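Local coordinates for Glyco_hydro_cc domain-containing protein (Cryptococcus neoformans, PDB 6UBC), which binds oligosaccharides, probably of beta-1,3-glucan, as a fungal member of subgroup VII of glycoside hydrolase family GH128, at residues A291-W294 with D295-I298; T334-D337 with I338-L341; T435-T438 with A439-Y443. All coordinates share one frame; numbering follows the deposited sequence.

Contacts 1 and 3 each lie within one helix, 287-298 and 431-441, on opposite sides of the chain's centre, with centres about 36 Å apart. Both are partly buried. In each, an isoleucine one turn on lays its CG2 methyl over an aromatic ring on the inner side, while serines and threonines line the outer side. Contact 2 is the buried one, nearer the chain's centre, where the loop after helix 324-331 enters strand 339-345. It has no helical bonds and turns on one indole-to-hydroxyl bond. Contacts 1 and 2 touch: Trp294 and Asp295 of the helix bond to the backbone of Thr334. Contact 3 touches neither.

Contact 1 (A291-W294 with D295-I298); sequences ASLW and DSTI
Ser296 OG is joined to Ser292 OG, one turn back, by a water 3.1 Å from Ser296 OG that also bonds to Ser292 OG. Its second grip is a hydrogen bond shared with Thr297 OG1 at 2.9 Å. With OG between the backbone N and the carbonyl carbon (chi1 72°), the hydroxyl stays close to the helix surface, within reach of both. Beside it, Leu293 CD1 comes to 3.4 Å from Thr297 OG1, so a methyl lies against this polar row.

The contact of Trp294 with Ile298 is apolar. Ile298 sets CG2 over one face of the Trp294 indole, 4.0 Å from the six-membered ring's centroid and 8° off the normal. Its CD1 meets Trp294 CE3 at 3.6 Å. The edge of the same indole has Asp295 OD1 in plane, 3.6 Å from Trp294 CD1. Main-chain bonds run i to i+4, the last from Ile298 N to Trp294 O at 3.0 Å.

Leu308 of strand 307-309 packs against Trp294 and Ile298. The helix of this beta-alpha-beta unit is thus two-sided. Hydroxyls and water keep its outer side polar. Its inner side is mostly apolar, with the indole N-H and the Asp295 carboxylate satisfied by the 333-334 backbone.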
# COMPACT_ATOMS: atom_id res chain seq x y z
N ALA A 291 13.99 1.66 11.99
CA ALA A 291 13.51 2.69 12.93
C ALA A 291 14.34 3.96 12.73
O ALA A 291 13.78 5.04 12.60
CB ALA A 291 13.60 2.18 14.35
N SER A 292 15.67 3.82 12.74
CA SER A 292 16.62 4.95 12.57
C SER A 292 16.36 5.63 11.21
O SER A 292 16.31 6.87 11.20
CB SER A 292 18.05 4.52 12.73
OG SER A 292 18.83 5.72 12.57
N LEU A 293 16.14 4.89 10.12
CA LEU A 293 15.92 5.49 8.77
C LEU A 293 14.59 6.24 8.74
O LEU A 293 14.52 7.33 8.19
CB LEU A 293 15.98 4.38 7.72
CG LEU A 293 15.83 4.85 6.28
CD1 LEU A 293 16.90 5.87 5.95
CD2 LEU A 293 15.94 3.64 5.32
N TRP A 294 13.54 5.61 9.30
CA TRP A 294 12.21 6.22 9.43
C TRP A 294 12.37 7.59 10.12
O TRP A 294 11.95 8.61 9.56
CB TRP A 294 11.32 5.26 10.22
CG TRP A 294 10.00 5.90 10.52
CD1 TRP A 294 9.74 6.67 11.60
CD2 TRP A 294 8.76 5.81 9.78
NE1 TRP A 294 8.44 7.07 11.57
CE2 TRP A 294 7.82 6.57 10.47
CE3 TRP A 294 8.35 5.13 8.61
CZ2 TRP A 294 6.50 6.72 10.03
CZ3 TRP A 294 7.06 5.28 8.16
CH2 TRP A 294 6.14 6.05 8.88
N ASP A 295 13.04 7.61 11.25
CA ASP A 295 13.16 8.81 12.08
C ASP A 295 13.99 9.87 11.37
O ASP A 295 13.56 11.03 11.36
CB ASP A 295 13.71 8.52 13.48
CG ASP A 295 12.60 8.05 14.41
OD1 ASP A 295 11.43 8.49 14.21
OD2 ASP A 295 12.90 7.23 15.26
N SER A 296 15.06 9.49 10.68
CA SER A 296 16.00 10.46 10.08
C SER A 296 15.51 10.98 8.75
O SER A 296 15.86 12.11 8.43
CB SER A 296 17.35 9.85 9.93
OG SER A 296 17.36 8.90 8.88
N THR A 297 14.79 10.20 7.97
CA THR A 297 14.57 10.43 6.52
C THR A 297 13.10 10.60 6.14
O THR A 297 12.82 11.44 5.32
CB THR A 297 15.27 9.30 5.75
OG1 THR A 297 16.63 9.29 6.14
CG2 THR A 297 15.24 9.44 4.24
N ILE A 298 12.17 9.86 6.79
CA ILE A 298 10.71 9.97 6.56
C ILE A 298 10.10 10.99 7.53
O ILE A 298 9.45 11.98 7.05
CB ILE A 298 10.07 8.58 6.68
CG1 ILE A 298 10.45 7.68 5.49
CG2 ILE A 298 8.56 8.74 6.77
CD1 ILE A 298 10.04 6.21 5.68
O HOH W 1 19.17 6.50 9.72

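Contact 2 (T334-D337 with I338-L341); sequences TSWD and ITNL
Trp336 and Thr339 meet edge to hydroxyl. The indole points its NE1 at Thr339 OG1, 2.9 Å away, with an N-H...O angle of 154°. The oxygen lies near the ring plane but 15° out of it. The indole N-H is the donor and the threonine oxygen the acceptor. The two side chains lie at a slant to each other, not side by side.

Trp336 CG sits between its own backbone N and carbonyl carbon (chi1 59°). This swings the indole forward along the chain toward Thr339. Its CD1 then comes within 3.2 Å of Ile338 O, set obliquely to the ring, and NE1 goes on to the next residue. Thr339 OG1 lies anti to its carbonyl carbon, which brings the hydroxyl to the indole edge.

The residues between them turn elsewhere. Asp337 sends its carboxylate away from the strand segment, to a salt bridge with Lys302 and a hydrogen bond with Leu308 N. Ile338 packs on strand 307-309.

Around the indole, Leu325 and Phe328 of helix 324-331 pack against it, Tyr362 meets it edge-to-face, and Lys364 makes a cation-pi contact and also bonds to Trp336 O. Such parallel strands with helices around them are consistent with the (beta/alpha)8 barrel of GH128. The indole N-H of this buried tryptophan is satisfied close by along the chain. The bond, with the packing around it, holds the ring's rotation against Thr339, while the lysine charge probably draws on the electron density of its face.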
# COMPACT_ATOMS: atom_id res chain seq x y z
N THR A 334 9.04 9.28 16.08
CA THR A 334 7.86 9.92 15.41
C THR A 334 6.97 8.81 14.87
O THR A 334 7.49 8.01 14.04
CB THR A 334 8.28 10.85 14.28
OG1 THR A 334 9.02 11.90 14.91
CG2 THR A 334 7.11 11.38 13.47
N SER A 335 5.74 8.69 15.35
CA SER A 335 4.89 7.54 14.95
C SER A 335 4.30 7.82 13.56
O SER A 335 4.43 8.96 13.02
CB SER A 335 3.82 7.10 15.95
OG SER A 335 3.33 5.75 15.60
N TRP A 336 3.65 6.83 13.00
CA TRP A 336 2.94 7.01 11.73
C TRP A 336 1.53 7.56 12.00
O TRP A 336 1.03 7.41 13.16
CB TRP A 336 2.90 5.71 10.96
CG TRP A 336 2.23 4.56 11.66
CD1 TRP A 336 0.90 4.26 11.58
CD2 TRP A 336 2.85 3.50 12.37
NE1 TRP A 336 0.66 3.11 12.24
CE2 TRP A 336 1.84 2.59 12.71
CE3 TRP A 336 4.16 3.21 12.73
CZ2 TRP A 336 2.11 1.45 13.44
CZ3 TRP A 336 4.41 2.07 13.47
CH2 TRP A 336 3.38 1.22 13.84
N ASP A 337 0.92 8.10 10.94
CA ASP A 337 -0.49 8.56 10.99
C ASP A 337 -1.43 7.42 10.59
O ASP A 337 -2.53 7.33 11.14
CB ASP A 337 -0.66 9.76 10.07
CG ASP A 337 0.21 10.91 10.45
OD1 ASP A 337 0.10 11.32 11.57
OD2 ASP A 337 0.95 11.40 9.61
N ILE A 338 -1.00 6.62 9.61
CA ILE A 338 -1.82 5.61 8.89
C ILE A 338 -1.09 4.26 8.88
O ILE A 338 0.07 4.24 8.50
CB ILE A 338 -2.21 6.11 7.49
CG1 ILE A 338 -3.15 7.32 7.60
CG2 ILE A 338 -2.82 4.99 6.67
CD1 ILE A 338 -3.42 7.96 6.30
N THR A 339 -1.77 3.22 9.36
CA THR A 339 -1.22 1.85 9.44
C THR A 339 -1.38 1.25 8.03
O THR A 339 -2.47 1.30 7.46
CB THR A 339 -1.90 0.99 10.50
OG1 THR A 339 -1.89 1.72 11.73
CG2 THR A 339 -1.18 -0.33 10.68
N ASN A 340 -0.28 0.73 7.52
CA ASN A 340 -0.15 0.22 6.14
C ASN A 340 -0.35 -1.28 6.16
O ASN A 340 0.51 -1.97 6.81
CB ASN A 340 1.25 0.55 5.63
CG ASN A 340 1.51 0.18 4.18
OD1 ASN A 340 0.69 -0.50 3.57
ND2 ASN A 340 2.66 0.62 3.65
N LEU A 341 -1.32 -1.80 5.41
CA LEU A 341 -1.51 -3.26 5.28
C LEU A 341 -1.23 -3.70 3.84
O LEU A 341 -1.61 -2.99 2.87
CB LEU A 341 -2.96 -3.64 5.63
CG LEU A 341 -3.25 -3.86 7.11
CD1 LEU A 341 -2.88 -2.66 7.95
CD2 LEU A 341 -4.74 -4.26 7.32

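Contact 3 (T435-T438 with A439-Y443); sequences TYLT and AISQY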
# COMPACT_ATOMS: atom_id res chain seq x y z
N THR A 435 -12.59 -5.84 -13.83
CA THR A 435 -13.45 -6.14 -12.67
C THR A 435 -13.13 -5.08 -11.60
O THR A 435 -14.06 -4.55 -10.98
CB THR A 435 -13.23 -7.53 -12.07
OG1 THR A 435 -13.56 -8.49 -13.08
CG2 THR A 435 -14.08 -7.74 -10.84
N TYR A 436 -11.85 -4.78 -11.38
CA TYR A 436 -11.53 -3.75 -10.37
C TYR A 436 -12.14 -2.41 -10.81
O TYR A 436 -12.76 -1.72 -9.98
CB TYR A 436 -10.02 -3.56 -10.22
CG TYR A 436 -9.61 -2.57 -9.15
CD1 TYR A 436 -9.88 -2.82 -7.82
CD2 TYR A 436 -8.80 -1.49 -9.46
CE1 TYR A 436 -9.42 -1.97 -6.84
CE2 TYR A 436 -8.36 -0.61 -8.48
CZ TYR A 436 -8.67 -0.84 -7.16
OH TYR A 436 -8.21 -0.02 -6.15
N LEU A 437 -11.94 -2.04 -12.07
CA LEU A 437 -12.42 -0.72 -12.57
C LEU A 437 -13.94 -0.65 -12.36
O LEU A 437 -14.43 0.39 -11.89
CB LEU A 437 -11.99 -0.46 -14.00
CG LEU A 437 -12.52 0.83 -14.67
CD1 LEU A 437 -12.21 2.03 -13.85
CD2 LEU A 437 -12.01 0.98 -16.10
N THR A 438 -14.67 -1.67 -12.75
CA THR A 438 -16.14 -1.68 -12.62
C THR A 438 -16.55 -1.58 -11.16
O THR A 438 -17.45 -0.80 -10.87
CB THR A 438 -16.75 -2.93 -13.26
OG1 THR A 438 -16.40 -2.89 -14.64
CG2 THR A 438 -18.24 -2.94 -13.08
N ALA A 439 -15.91 -2.32 -10.29
CA ALA A 439 -16.23 -2.31 -8.84
C ALA A 439 -15.97 -0.90 -8.28
O ALA A 439 -16.86 -0.36 -7.58
CB ALA A 439 -15.44 -3.38 -8.13
N ILE A 440 -14.84 -0.25 -8.55
CA ILE A 440 -14.55 1.02 -7.86
C ILE A 440 -15.45 2.09 -8.52
O ILE A 440 -15.78 3.03 -7.85
CB ILE A 440 -13.07 1.36 -7.92
CG1 ILE A 440 -12.55 1.64 -9.34
CG2 ILE A 440 -12.24 0.28 -7.25
CD1 ILE A 440 -11.13 2.14 -9.36
N SER A 441 -15.90 1.88 -9.75
CA SER A 441 -16.71 2.88 -10.50
C SER A 441 -18.13 2.96 -9.92
O SER A 441 -18.81 4.01 -10.14
CB SER A 441 -16.72 2.57 -12.02
OG SER A 441 -15.42 2.86 -12.55
N GLN A 442 -18.56 1.97 -9.16
CA GLN A 442 -19.87 2.03 -8.48
C GLN A 442 -19.85 3.12 -7.39
O GLN A 442 -20.92 3.59 -7.01
CB GLN A 442 -20.17 0.76 -7.72
CG GLN A 442 -20.26 -0.45 -8.60
CD GLN A 442 -20.31 -1.65 -7.69
OE1 GLN A 442 -19.30 -2.08 -7.05
NE2 GLN A 442 -21.50 -2.16 -7.58
N TYR A 443 -18.67 3.51 -6.93
CA TYR A 443 -18.50 4.47 -5.79
C TYR A 443 -18.13 5.86 -6.28
O TYR A 443 -18.65 6.83 -5.75
CB TYR A 443 -17.47 3.93 -4.77
CG TYR A 443 -17.93 2.63 -4.15
CD1 TYR A 443 -18.78 2.62 -3.05
CD2 TYR A 443 -17.63 1.41 -4.74
CE1 TYR A 443 -19.31 1.45 -2.55
CE2 TYR A 443 -18.14 0.23 -4.22
CZ TYR A 443 -18.98 0.25 -3.14
OH TYR A 443 -19.48 -0.91 -2.63
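The polar bonds of this contact centre on Leu437 O, which accepts twice from Ser441. The hydroxyl OG gives the shorter bond, 2.7 Å to Leu437 O, and Ser441 N reaches the same oxygen at 3.0 Å. The two donors come from opposite faces of the carbonyl plane. OG stands well above that plane, 36° out of it. It gets there because it lies anti to the carbonyl carbon of Ser441 (chi1 -71°), turned back toward the preceding turn. The Leu437 CD1 methyl lies 3.6 Å from Ser441 OG.

The earlier main-chain bonds are regular. Ala439 N binds Thr435 O, and Ile440 N binds Tyr436 O at 2.9 Å. After them the pattern weakens. Thr438 O takes only weak bonds from Ser441 N and Gln442 N, the latter at 3.4 Å.

The apolar contact pairs Tyr436 with Ile440. The CG2 methyl lies over one face of the phenol ring in a CH-pi contact, 3.8 Å from the centroid and 19° off the normal. It is offset toward the rim, and its closest ring atom is Tyr436 CE1 at 3.6 Å. Ile440 CD1 reaches CE2 of the same ring at 4.0 Å.

Helix 431-441 rests on the sheet through the Tyr436-Ile440 pair, as an outer helix would in the (beta/alpha)8 barrel expected of GH128. Both residues pack on Tyr409 of strand 406-411 and Ala204 of strand 204-207, and Tyr436 OH bonds to Gly205 O. Thr435 and Ala439 turn to helix 386-402, where both touch Asn394.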